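Local coordinates for RabGDI protein (PDB 3P1W), which probably acts as a Rab GDP-dissociation inhibitor, binding Rab GTPases in their GDP-bound state in the malaria parasite Plasmodium falciparum, at residues T146-E149 with A150-S153; C202-T205 with I206-L209. All blocks are in the same frame, centred on the assembly; numbering follows the deposited sequence.

Contact 1: T146-E149 with A150-S153; sequences TDME and ALVS
Thr146 and Ala150 are joined by the first backbone bond of the short helix 147-151, with Thr146 as its N-cap. Ala150 N gives its hydrogen to Thr146 O at 3.0 Å. Leu151 N bonds to Asp147 O one step later at 3.2 Å. Helix 147-151 is little more than one turn long.

Side-chain bonds hold its start. Thr146 OG1 accepts from Glu149 N at 3.0 Å, which is the capping bond. OG1 sits between the backbone N and the carbonyl carbon (chi1 69°), where it faces the first turn. Asp147 OD1 takes a weak bond from Met148 N. Glu149 reaches back along a straight chain, and its OE1 accepts from Ala145 N, just before the cap.

Ser153 holds the other end. Its backbone N bonds back to Ala150 O at 3.1 Å, and its OG is hydrogen-bonded to Leu155 N in the loop that follows.

Apolar contact is light. Met148 is exposed, and its CE approaches Leu151 CD2 at 4.4 Å. The buried Ala150 instead meets Tyr168 of helix 158-173, while Asp147 and Leu151 both touch Lys165 of that helix. Within the turn itself, Ala150 packs by van der Waals contact against the backbone, its CB 3.5 Å from Asp147 O and 3.7 Å from Thr146 O.

Contact 2: C202-T205 with I206-L209; sequences CQLT and IDFL
Thr205 and Leu209 make the tight side of this first part of helix 203-213. Their side chains run alongside each other, with Thr205 CG2 at 3.7 Å from Leu209 CD1. Thr205 O accepts from Leu209 N at 2.9 Å. The same oxygen sits 3.6 Å above one face of the Phe208 ring, offset toward the rim. Phe208 CG stands between its own backbone N and carbonyl carbon (chi1 81°), which brings the ring back over this turn. Leu156 and residues of helix 158-173 cover this side. Thr205 OG1 is hydrogen-bonded to Glu160 OE1, which also accepts from Cys202 N.

The solvent side is looser and belongs to Gln203 and Leu204, both exposed. Asp207 is buried beneath them. The Gln203 chain bends at chi2 (46°) and carries NE2 toward Asp207 OD1, but at 2.5 Å this contact is too short and too bent to be sure of. Asp207 OD2 is hydrogen-bonded to Asn353 ND2. Leu204 CD2 approaches OD2 of Asp207 at 3.7 Å.

Ile206 N bonds to Cys202 O at 3.0 Å, opening the i to i+4 ladder of an alpha-helical N-terminus with Cys202 as N-cap.

How the contacts relate
Contact 1 comes first along the chain and contact 2 follows about fifty residues later. Their centres are 14 Å apart. Their nearest atoms are about 5 Å apart, so they do not touch. Contact 1 covers helix 147-151 with its N-cap and the residues that follow. Contact 2 covers the start of helix 203-213. Helix 158-173 packs against both, and its Tyr168 lies between the two contacts and touches side chains of each. Both lie well away from the chain's centre, on the same side of it, in what is probably the helical domain of the Rab GDI fold. There helix 158-173 holds the two helices together.

Contact 1: T146-E149 with A150-S153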
ATOM      1  N   THR A 146      12.403  18.764   1.309  1.00 37.90           N
ATOM      2  CA  THR A 146      12.405  20.205   1.089  1.00 39.87           C
ATOM      3  C   THR A 146      13.751  20.619   0.528  1.00 40.80           C
ATOM      4  O   THR A 146      14.738  19.868   0.608  1.00 38.31           O
ATOM      5  CB  THR A 146      12.186  20.980   2.390  1.00 41.15           C
ATOM      6  OG1 THR A 146      13.335  20.814   3.226  1.00 41.56           O
ATOM      7  CG2 THR A 146      10.935  20.497   3.115  1.00 42.14           C
ATOM      8  N   ASP A 147      13.784  21.826  -0.028  1.00 42.69           N
ATOM      9  CA  ASP A 147      15.010  22.376  -0.580  1.00 45.07           C
ATOM     10  C   ASP A 147      16.123  22.359   0.472  1.00 45.57           C
ATOM     11  O   ASP A 147      17.257  21.985   0.176  1.00 45.39           O
ATOM     12  CB  ASP A 147      14.785  23.798  -1.175  1.00 47.27           C
ATOM     13  CG  ASP A 147      14.155  24.788  -0.190  1.00 49.59           C
ATOM     14  OD1 ASP A 147      13.591  24.370   0.845  1.00 51.17           O
ATOM     15  OD2 ASP A 147      14.217  26.009  -0.467  1.00 52.33           O
ATOM     16  N   MET A 148      15.776  22.721   1.704  1.00 46.92           N
ATOM     17  CA  MET A 148      16.743  22.780   2.791  1.00 48.42           C
ATOM     18  C   MET A 148      17.229  21.382   3.196  1.00 46.54           C
ATOM     19  O   MET A 148      18.396  21.208   3.533  1.00 46.10           O
ATOM     20  CB  MET A 148      16.148  23.525   3.998  1.00 50.09           C
ATOM     21  CG  MET A 148      15.764  24.999   3.721  1.00 54.52           C
ATOM     22  SD  MET A 148      17.182  26.090   3.596  1.00 62.66           S
ATOM     23  CE  MET A 148      17.655  25.952   1.860  1.00 60.92           C
ATOM     24  N   GLU A 149      16.345  20.388   3.130  1.00 45.30           N
ATOM     25  CA  GLU A 149      16.725  19.005   3.437  1.00 43.83           C
ATOM     26  C   GLU A 149      17.684  18.461   2.384  1.00 42.80           C
ATOM     27  O   GLU A 149      18.650  17.791   2.726  1.00 42.43           O
ATOM     28  CB  GLU A 149      15.488  18.124   3.609  1.00 43.25           C
ATOM     29  CG  GLU A 149      14.735  18.434   4.908  1.00 44.99           C
ATOM     30  CD  GLU A 149      13.467  17.640   5.114  1.00 47.03           C
ATOM     31  OE1 GLU A 149      13.031  16.868   4.218  1.00 46.61           O
ATOM     32  OE2 GLU A 149      12.885  17.795   6.208  1.00 50.32           O
ATOM     33  N   ALA A 150      17.456  18.807   1.119  1.00 42.68           N
ATOM     34  CA  ALA A 150      18.335  18.404   0.024  1.00 43.02           C
ATOM     35  C   ALA A 150      19.765  18.941   0.164  1.00 45.03           C
ATOM     36  O   ALA A 150      20.741  18.213  -0.078  1.00 44.47           O
ATOM     37  CB  ALA A 150      17.745  18.853  -1.305  1.00 43.79           C
ATOM     38  N   LEU A 151      19.886  20.207   0.566  1.00 46.79           N
ATOM     39  CA  LEU A 151      21.197  20.877   0.639  1.00 48.89           C
ATOM     40  C   LEU A 151      22.107  20.226   1.692  1.00 49.00           C
ATOM     41  O   LEU A 151      23.329  20.377   1.645  1.00 51.00           O
ATOM     42  CB  LEU A 151      21.007  22.373   0.944  1.00 50.50           C
ATOM     43  CG  LEU A 151      22.188  23.292   0.641  1.00 52.45           C
ATOM     44  CD1 LEU A 151      22.639  23.096  -0.793  1.00 52.57           C
ATOM     45  CD2 LEU A 151      21.821  24.759   0.915  1.00 54.77           C
ATOM     46  N   VAL A 152      21.471  19.487   2.602  1.00 47.96           N
ATOM     47  CA  VAL A 152      22.059  18.842   3.776  1.00 47.66           C
ATOM     48  C   VAL A 152      21.997  17.293   3.700  1.00 45.48           C
ATOM     49  O   VAL A 152      22.230  16.601   4.707  1.00 45.72           O
ATOM     50  CB  VAL A 152      21.274  19.302   5.049  1.00 47.56           C
ATOM     51  CG1 VAL A 152      19.825  19.409   4.777  1.00 48.95           C
ATOM     52  CG2 VAL A 152      21.427  18.357   6.163  1.00 48.17           C
ATOM     53  N   SER A 153      21.689  16.737   2.529  1.00 43.82           N
ATOM     54  CA  SER A 153      21.411  15.291   2.469  1.00 41.24           C
ATOM     55  C   SER A 153      22.650  14.434   2.277  1.00 39.96           C
ATOM     56  O   SER A 153      23.357  14.608   1.295  1.00 40.88           O
ATOM     57  CB  SER A 153      20.451  14.961   1.342  1.00 40.45           C
ATOM     58  OG  SER A 153      20.247  13.560   1.334  1.00 38.63           O
TER

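Contact 2: C202-T205 with I206-L209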
ATOM      1  N   CYS A 202      22.604  13.504 -10.859  1.00 42.35           N
ATOM      2  CA  CYS A 202      23.252  12.201 -11.112  1.00 42.30           C
ATOM      3  C   CYS A 202      22.315  10.989 -10.872  1.00 40.52           C
ATOM      4  O   CYS A 202      21.212  11.141 -10.348  1.00 37.34           O
ATOM      5  CB  CYS A 202      24.498  12.050 -10.243  1.00 43.19           C
ATOM      6  SG  CYS A 202      24.145  11.610  -8.546  0.50 42.46           S
ATOM      7  N   GLN A 203      22.792   9.803 -11.249  1.00 40.13           N
ATOM      8  CA  GLN A 203      21.967   8.615 -11.293  1.00 39.89           C
ATOM      9  C   GLN A 203      21.395   8.244  -9.922  1.00 37.28           C
ATOM     10  O   GLN A 203      20.207   7.965  -9.815  1.00 36.17           O
ATOM     11  CB  GLN A 203      22.736   7.428 -11.904  1.00 40.79           C
ATOM     12  CG  GLN A 203      21.913   6.140 -12.058  1.00 43.33           C
ATOM     13  CD  GLN A 203      20.529   6.383 -12.671  1.00 46.75           C
ATOM     14  OE1 GLN A 203      20.396   7.151 -13.630  1.00 51.95           O
ATOM     15  NE2 GLN A 203      19.497   5.735 -12.114  1.00 45.07           N
ATOM     16  N   LEU A 204      22.230   8.251  -8.886  1.00 36.40           N
ATOM     17  CA  LEU A 204      21.779   7.959  -7.532  1.00 33.88           C
ATOM     18  C   LEU A 204      20.710   8.945  -7.067  1.00 33.00           C
ATOM     19  O   LEU A 204      19.756   8.563  -6.378  1.00 30.99           O
ATOM     20  CB  LEU A 204      22.974   7.929  -6.564  1.00 34.62           C
ATOM     21  CG  LEU A 204      23.883   6.696  -6.706  1.00 34.77           C
ATOM     22  CD1 LEU A 204      25.224   6.904  -5.956  1.00 37.76           C
ATOM     23  CD2 LEU A 204      23.168   5.418  -6.256  1.00 32.52           C
ATOM     24  N   THR A 205      20.819  10.207  -7.485  1.00 32.59           N
ATOM     25  CA  THR A 205      19.781  11.196  -7.164  1.00 31.85           C
ATOM     26  C   THR A 205      18.466  10.845  -7.837  1.00 30.92           C
ATOM     27  O   THR A 205      17.412  10.860  -7.195  1.00 28.78           O
ATOM     28  CB  THR A 205      20.194  12.609  -7.584  1.00 33.75           C
ATOM     29  OG1 THR A 205      21.481  12.878  -7.042  1.00 34.13           O
ATOM     30  CG2 THR A 205      19.188  13.657  -7.068  1.00 32.62           C
ATOM     31  N   ILE A 206      18.552  10.528  -9.127  1.00 30.86           N
ATOM     32  CA  ILE A 206      17.417  10.076  -9.931  1.00 30.75           C
ATOM     33  C   ILE A 206      16.770   8.842  -9.288  1.00 29.26           C
ATOM     34  O   ILE A 206      15.538   8.738  -9.207  1.00 27.99           O
ATOM     35  CB  ILE A 206      17.856   9.781 -11.393  1.00 31.57           C
ATOM     36  CG1 ILE A 206      18.186  11.102 -12.111  1.00 35.27           C
ATOM     37  CG2 ILE A 206      16.760   9.040 -12.155  1.00 32.12           C
ATOM     38  CD1 ILE A 206      19.030  10.961 -13.385  1.00 36.31           C
ATOM     39  N   ASP A 207      17.610   7.933  -8.807  1.00 28.12           N
ATOM     40  CA  ASP A 207      17.133   6.736  -8.126  1.00 27.39           C
ATOM     41  C   ASP A 207      16.206   7.027  -6.964  1.00 25.59           C
ATOM     42  O   ASP A 207      15.100   6.469  -6.918  1.00 24.17           O
ATOM     43  CB  ASP A 207      18.303   5.911  -7.605  1.00 28.21           C
ATOM     44  CG  ASP A 207      19.111   5.288  -8.704  1.00 31.66           C
ATOM     45  OD1 ASP A 207      18.631   5.277  -9.861  1.00 33.87           O
ATOM     46  OD2 ASP A 207      20.242   4.824  -8.393  1.00 33.64           O
ATOM     47  N   PHE A 208      16.631   7.858  -6.005  1.00 24.62           N
ATOM     48  CA  PHE A 208      15.764   8.087  -4.835  1.00 24.07           C
ATOM     49  C   PHE A 208      14.614   9.025  -5.173  1.00 24.19           C
ATOM     50  O   PHE A 208      13.520   8.890  -4.614  1.00 22.22           O
ATOM     51  CB  PHE A 208      16.525   8.526  -3.567  1.00 24.64           C
ATOM     52  CG  PHE A 208      16.881  10.000  -3.517  1.00 26.30           C
ATOM     53  CD1 PHE A 208      15.920  10.950  -3.207  1.00 29.41           C
ATOM     54  CD2 PHE A 208      18.188  10.415  -3.722  1.00 30.20           C
ATOM     55  CE1 PHE A 208      16.253  12.302  -3.142  1.00 31.13           C
ATOM     56  CE2 PHE A 208      18.527  11.760  -3.656  1.00 30.33           C
ATOM     57  CZ  PHE A 208      17.560  12.700  -3.372  1.00 30.16           C
ATOM     58  N   LEU A 209      14.835   9.973  -6.086  1.00 24.61           N
ATOM     59  CA  LEU A 209      13.702  10.814  -6.514  1.00 25.64           C
ATOM     60  C   LEU A 209      12.574   9.993  -7.127  1.00 24.54           C
ATOM     61  O   LEU A 209      11.408  10.191  -6.800  1.00 24.29           O
ATOM     62  CB  LEU A 209      14.149  11.894  -7.499  1.00 26.58           C
ATOM     63  CG  LEU A 209      14.957  12.992  -6.815  1.00 29.50           C
ATOM     64  CD1 LEU A 209      15.593  13.922  -7.834  1.00 30.71           C
ATOM     65  CD2 LEU A 209      14.058  13.734  -5.853  1.00 30.75           C
TER